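Local coordinates for lipoprotein (Bacillus anthracis, PDB 4JG9), which is a putative lipoprotein with a DUF4871 domain that probably binds lipid, at the interface of chains A and B. Sequence-based numbering; all coordinates share one arbitrary frame. Chains: chain A/B, Lipoprotein.

Contact 1: the interface of chains A and B. Residues chain A 39, 115-117, 150, 155; chain B 38-40, 115-116.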
# COMPACT_ATOMS: atom_id res chain seq x y z
N VAL A 39 6.64 7.53 -1.39
CA VAL A 39 5.86 6.40 -0.86
C VAL A 39 6.76 5.21 -0.59
O VAL A 39 7.87 5.13 -1.13
CB VAL A 39 4.76 5.94 -1.84
CG1 VAL A 39 3.84 7.09 -2.20
CG2 VAL A 39 5.38 5.33 -3.08
N THR A 115 6.10 6.24 -8.84
CA THR A 115 5.38 5.96 -7.61
C THR A 115 4.54 4.69 -7.74
O THR A 115 3.46 4.72 -8.33
CB THR A 115 4.45 7.12 -7.27
OG1 THR A 115 5.17 8.35 -7.41
CG2 THR A 115 3.97 7.00 -5.86
N PRO A 116 5.01 3.58 -7.18
CA PRO A 116 4.28 2.31 -7.30
C PRO A 116 3.04 2.31 -6.43
O PRO A 116 2.95 3.04 -5.45
CB PRO A 116 5.28 1.28 -6.78
CG PRO A 116 6.15 2.05 -5.83
CD PRO A 116 6.27 3.43 -6.42
N THR A 117 2.04 1.54 -6.83
CA THR A 117 0.82 1.45 -6.08
C THR A 117 0.25 0.06 -6.21
O THR A 117 0.49 -0.63 -7.19
CB THR A 117 -0.22 2.48 -6.55
OG1 THR A 117 -1.33 2.49 -5.66
CG2 THR A 117 -0.69 2.15 -7.94
N PRO A 150 -6.41 4.35 -10.10
CA PRO A 150 -6.83 5.69 -9.65
C PRO A 150 -7.08 6.71 -10.75
O PRO A 150 -7.80 7.67 -10.50
CB PRO A 150 -5.66 6.15 -8.77
CG PRO A 150 -4.49 5.33 -9.20
CD PRO A 150 -5.05 4.01 -9.65
N TRP A 155 -0.96 2.06 -17.74
CA TRP A 155 -0.40 1.55 -16.50
C TRP A 155 0.37 0.29 -16.82
O TRP A 155 -0.11 -0.55 -17.59
CB TRP A 155 -1.51 1.20 -15.51
CG TRP A 155 -2.23 2.40 -14.96
CD1 TRP A 155 -3.25 3.09 -15.56
CD2 TRP A 155 -1.99 3.05 -13.70
NE1 TRP A 155 -3.65 4.13 -14.75
CE2 TRP A 155 -2.89 4.13 -13.61
CE3 TRP A 155 -1.09 2.83 -12.65
CZ2 TRP A 155 -2.93 4.98 -12.50
CZ3 TRP A 155 -1.13 3.68 -11.55
CH2 TRP A 155 -2.04 4.74 -11.48
N GLN B 38 -2.32 9.12 -8.94
CA GLN B 38 -1.12 8.30 -9.07
C GLN B 38 -1.09 7.00 -8.28
O GLN B 38 -0.44 6.03 -8.69
CB GLN B 38 0.09 9.15 -8.71
CG GLN B 38 0.15 10.45 -9.52
CD GLN B 38 0.41 10.21 -10.99
OE1 GLN B 38 1.31 9.47 -11.35
NE2 GLN B 38 -0.42 10.81 -11.84
N VAL B 39 -1.77 6.96 -7.14
CA VAL B 39 -1.78 5.77 -6.30
C VAL B 39 -3.16 5.52 -5.73
O VAL B 39 -3.99 6.43 -5.68
CB VAL B 39 -0.79 5.87 -5.11
CG1 VAL B 39 0.61 6.17 -5.60
CG2 VAL B 39 -1.26 6.94 -4.14
N ASN B 40 -3.40 4.29 -5.28
CA ASN B 40 -4.61 3.96 -4.54
C ASN B 40 -4.41 4.21 -3.05
O ASN B 40 -3.29 4.17 -2.54
CB ASN B 40 -4.99 2.50 -4.76
CG ASN B 40 -5.71 2.27 -6.07
OD1 ASN B 40 -6.57 3.07 -6.45
ND2 ASN B 40 -5.35 1.19 -6.78
N THR B 115 0.10 12.25 -2.04
CA THR B 115 0.25 10.82 -2.27
C THR B 115 0.42 10.07 -0.95
O THR B 115 1.50 10.07 -0.37
CB THR B 115 1.47 10.55 -3.13
OG1 THR B 115 1.48 11.45 -4.24
CG2 THR B 115 1.45 9.15 -3.64
N PRO B 116 -0.65 9.42 -0.47
CA PRO B 116 -0.58 8.72 0.81
C PRO B 116 0.24 7.44 0.69
O PRO B 116 0.37 6.88 -0.39
CB PRO B 116 -2.04 8.37 1.10
CG PRO B 116 -2.68 8.29 -0.26
CD PRO B 116 -1.99 9.34 -1.09
O HOH W 1 3.18 10.06 -9.24
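The hydroxyl OG1 of A:Thr117 accepts a nearly straight hydrogen bond from the backbone N of B:Asn40, 2.8 Å long and 170° at the hydrogen. That oxygen lies anti to its own backbone N (chi1 -172°), which turns it toward the partner chain and leaves the methyl CG2 near the carbonyl of B:Gln38. The case illustrates how an N-terminal segment can dock on a neighbouring subunit through a directed hydrogen bond and a row of small apolar contacts. B:Val39 packs against A:Thr117, its CA 3.7 Å from the threonine CB, while its CG1 branch crosses A:Thr115 at about a right angle and meets the methyl CG2 at 3.5 Å. The twin of this pair, A:Val39 CG1 against B:Thr115 CG2, belongs to the same cluster, and between the two pairs the threonine methyls CG2 of A:Thr115 and B:Thr115 point tip to tip, 4.0 Å apart. On the flank, A:Pro150 packs its CG and CB along the carbonyl of B:Val39 and its CD against the amide group of B:Asn40. The indole of A:Trp155 turns its edge to B:Gln38, whose carbonyl O lies in the ring plane, 3.5 Å from CH2. A water links the A:Thr115 hydroxyl to the B:Gln38 side chain, at 3.2 Å from OG1 of the threonine and 2.9 Å from the amide oxygen OE1 of the glutamine.

Contact 2: the interface of chains A and B. Residues chain A 41-44, 130-131, 163; chain B 126-128.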
# COMPACT_ATOMS: atom_id res chain seq x y z
N ALA A 41 7.33 1.00 -0.85
CA ALA A 41 7.01 -0.07 -1.77
C ALA A 41 7.57 -1.35 -1.16
O ALA A 41 8.39 -1.31 -0.25
CB ALA A 41 7.63 0.20 -3.13
N PRO A 42 7.11 -2.51 -1.65
CA PRO A 42 7.69 -3.76 -1.15
C PRO A 42 9.19 -3.82 -1.45
O PRO A 42 9.63 -3.26 -2.45
CB PRO A 42 6.94 -4.84 -1.94
CG PRO A 42 5.62 -4.20 -2.28
CD PRO A 42 5.95 -2.74 -2.52
N SER A 43 9.96 -4.48 -0.60
CA SER A 43 11.40 -4.52 -0.80
C SER A 43 11.82 -5.25 -2.07
O SER A 43 12.94 -5.07 -2.54
CB SER A 43 12.08 -5.16 0.40
OG SER A 43 11.76 -6.54 0.45
N PHE A 44 10.95 -6.09 -2.62
CA PHE A 44 11.27 -6.82 -3.85
C PHE A 44 10.97 -6.01 -5.09
O PHE A 44 11.23 -6.46 -6.20
CB PHE A 44 10.60 -8.21 -3.91
CG PHE A 44 9.11 -8.19 -3.67
CD1 PHE A 44 8.22 -7.97 -4.72
CD2 PHE A 44 8.60 -8.40 -2.39
CE1 PHE A 44 6.83 -7.96 -4.50
CE2 PHE A 44 7.22 -8.40 -2.16
CZ PHE A 44 6.33 -8.18 -3.22
N TRP A 130 -1.06 -5.36 -2.14
CA TRP A 130 -0.05 -5.69 -3.13
C TRP A 130 -0.22 -7.12 -3.60
O TRP A 130 0.05 -7.45 -4.77
CB TRP A 130 1.36 -5.59 -2.53
CG TRP A 130 1.70 -4.29 -1.85
CD1 TRP A 130 1.69 -4.04 -0.50
CD2 TRP A 130 2.13 -3.07 -2.47
NE1 TRP A 130 2.08 -2.74 -0.25
CE2 TRP A 130 2.35 -2.12 -1.45
CE3 TRP A 130 2.36 -2.69 -3.80
CZ2 TRP A 130 2.78 -0.82 -1.71
CZ3 TRP A 130 2.78 -1.38 -4.06
CH2 TRP A 130 2.99 -0.47 -3.01
N THR A 131 -0.64 -7.97 -2.67
CA THR A 131 -0.48 -9.41 -2.80
C THR A 131 -1.75 -10.19 -2.47
O THR A 131 -2.45 -9.87 -1.52
CB THR A 131 0.66 -9.86 -1.87
OG1 THR A 131 1.85 -9.15 -2.21
CG2 THR A 131 0.92 -11.37 -1.95
N GLU A 163 7.34 -13.38 -4.30
CA GLU A 163 8.24 -12.22 -4.20
C GLU A 163 9.34 -12.15 -5.24
O GLU A 163 10.22 -11.31 -5.15
CB GLU A 163 8.84 -12.09 -2.78
CG GLU A 163 7.77 -11.98 -1.72
CD GLU A 163 8.29 -11.44 -0.40
OE1 GLU A 163 9.53 -11.25 -0.28
OE2 GLU A 163 7.45 -11.19 0.50
N SER B 126 8.18 -7.86 3.95
CA SER B 126 8.82 -7.13 2.87
C SER B 126 7.86 -6.05 2.35
O SER B 126 8.25 -5.19 1.56
CB SER B 126 9.23 -8.08 1.76
OG SER B 126 8.07 -8.71 1.26
N GLU B 127 6.60 -6.13 2.77
CA GLU B 127 5.57 -5.21 2.31
C GLU B 127 5.10 -4.21 3.36
O GLU B 127 4.85 -4.57 4.51
CB GLU B 127 4.34 -5.99 1.80
CG GLU B 127 4.61 -6.86 0.56
CD GLU B 127 3.48 -7.85 0.28
OE1 GLU B 127 2.34 -7.57 0.72
OE2 GLU B 127 3.72 -8.88 -0.39
N PRO B 128 4.96 -2.95 2.97
CA PRO B 128 4.40 -1.94 3.85
C PRO B 128 2.88 -2.08 3.96
O PRO B 128 2.20 -2.24 2.93
CB PRO B 128 4.77 -0.63 3.15
CG PRO B 128 4.91 -0.98 1.72
CD PRO B 128 5.36 -2.41 1.66
O HOH W 2 6.89 -10.52 3.49
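B:Glu127 threads its extended chain between A:Pro42, A:Phe44, A:Trp130 and A:Thr131, an example of a carboxylate carried across a subunit boundary on its own apolar stem. CG of B:Glu127, anti to the carbonyl carbon (chi1 -65°), rests 4.0 Å from CB of A:Pro42, and the chain extended beyond it brings the carboxylate to A:Thr131, running past A:Trp130 in the opposite direction. There OG1 of A:Thr131 donates to OE2 of B:Glu127 over 2.6 Å, from above the carboxylate plane. A:Trp130 adds an in-plane bond from its indole NE1 to the carbonyl O of B:Pro128, 3.2 Å away. A:Pro42 sets CD over the rim of one indole face and CB over the rim of one A:Phe44 face, whose opposite face has CA of A:Glu163 above its centre. The phenyl edge meets OG of B:Ser126 and OE2 of B:Glu127.

In contrast to this tight packing, the side around B:Ser126 is polar and takes in a water. B:Ser126 O accepts from N of A:Ser43 at 2.8 Å, and B:Ser126 OG donates to OE2 of A:Glu163 at 2.7 Å, again from above the carboxylate plane. The water joins OE2 of A:Glu163 to both N and OG of B:Ser126. Chain B's loop 126-128 sits between the A:41-44 segment, the start of strand 131-132, and A:Glu163 in the turn joining strands 153-161 and 164-173.

Contact 1 and contact 2 are centred about 14 Å apart, measured between the means of their C-alpha atoms, and belong to one two-fold interface, so each recurs with the chains exchanged. They share no residue, yet the N-terminal stretch joins them: A:Val39 of contact 1 leads, two residues on, into A:41-44 of contact 2, while B:38-40 play the fuller part of the same stretch in contact 1. By symmetry each chain does both, meeting the 115-117 region and then the 126-128 loop. Such reciprocal engagement would be consistent with a dimer, although the crystal assembly alone does not establish one in the cell.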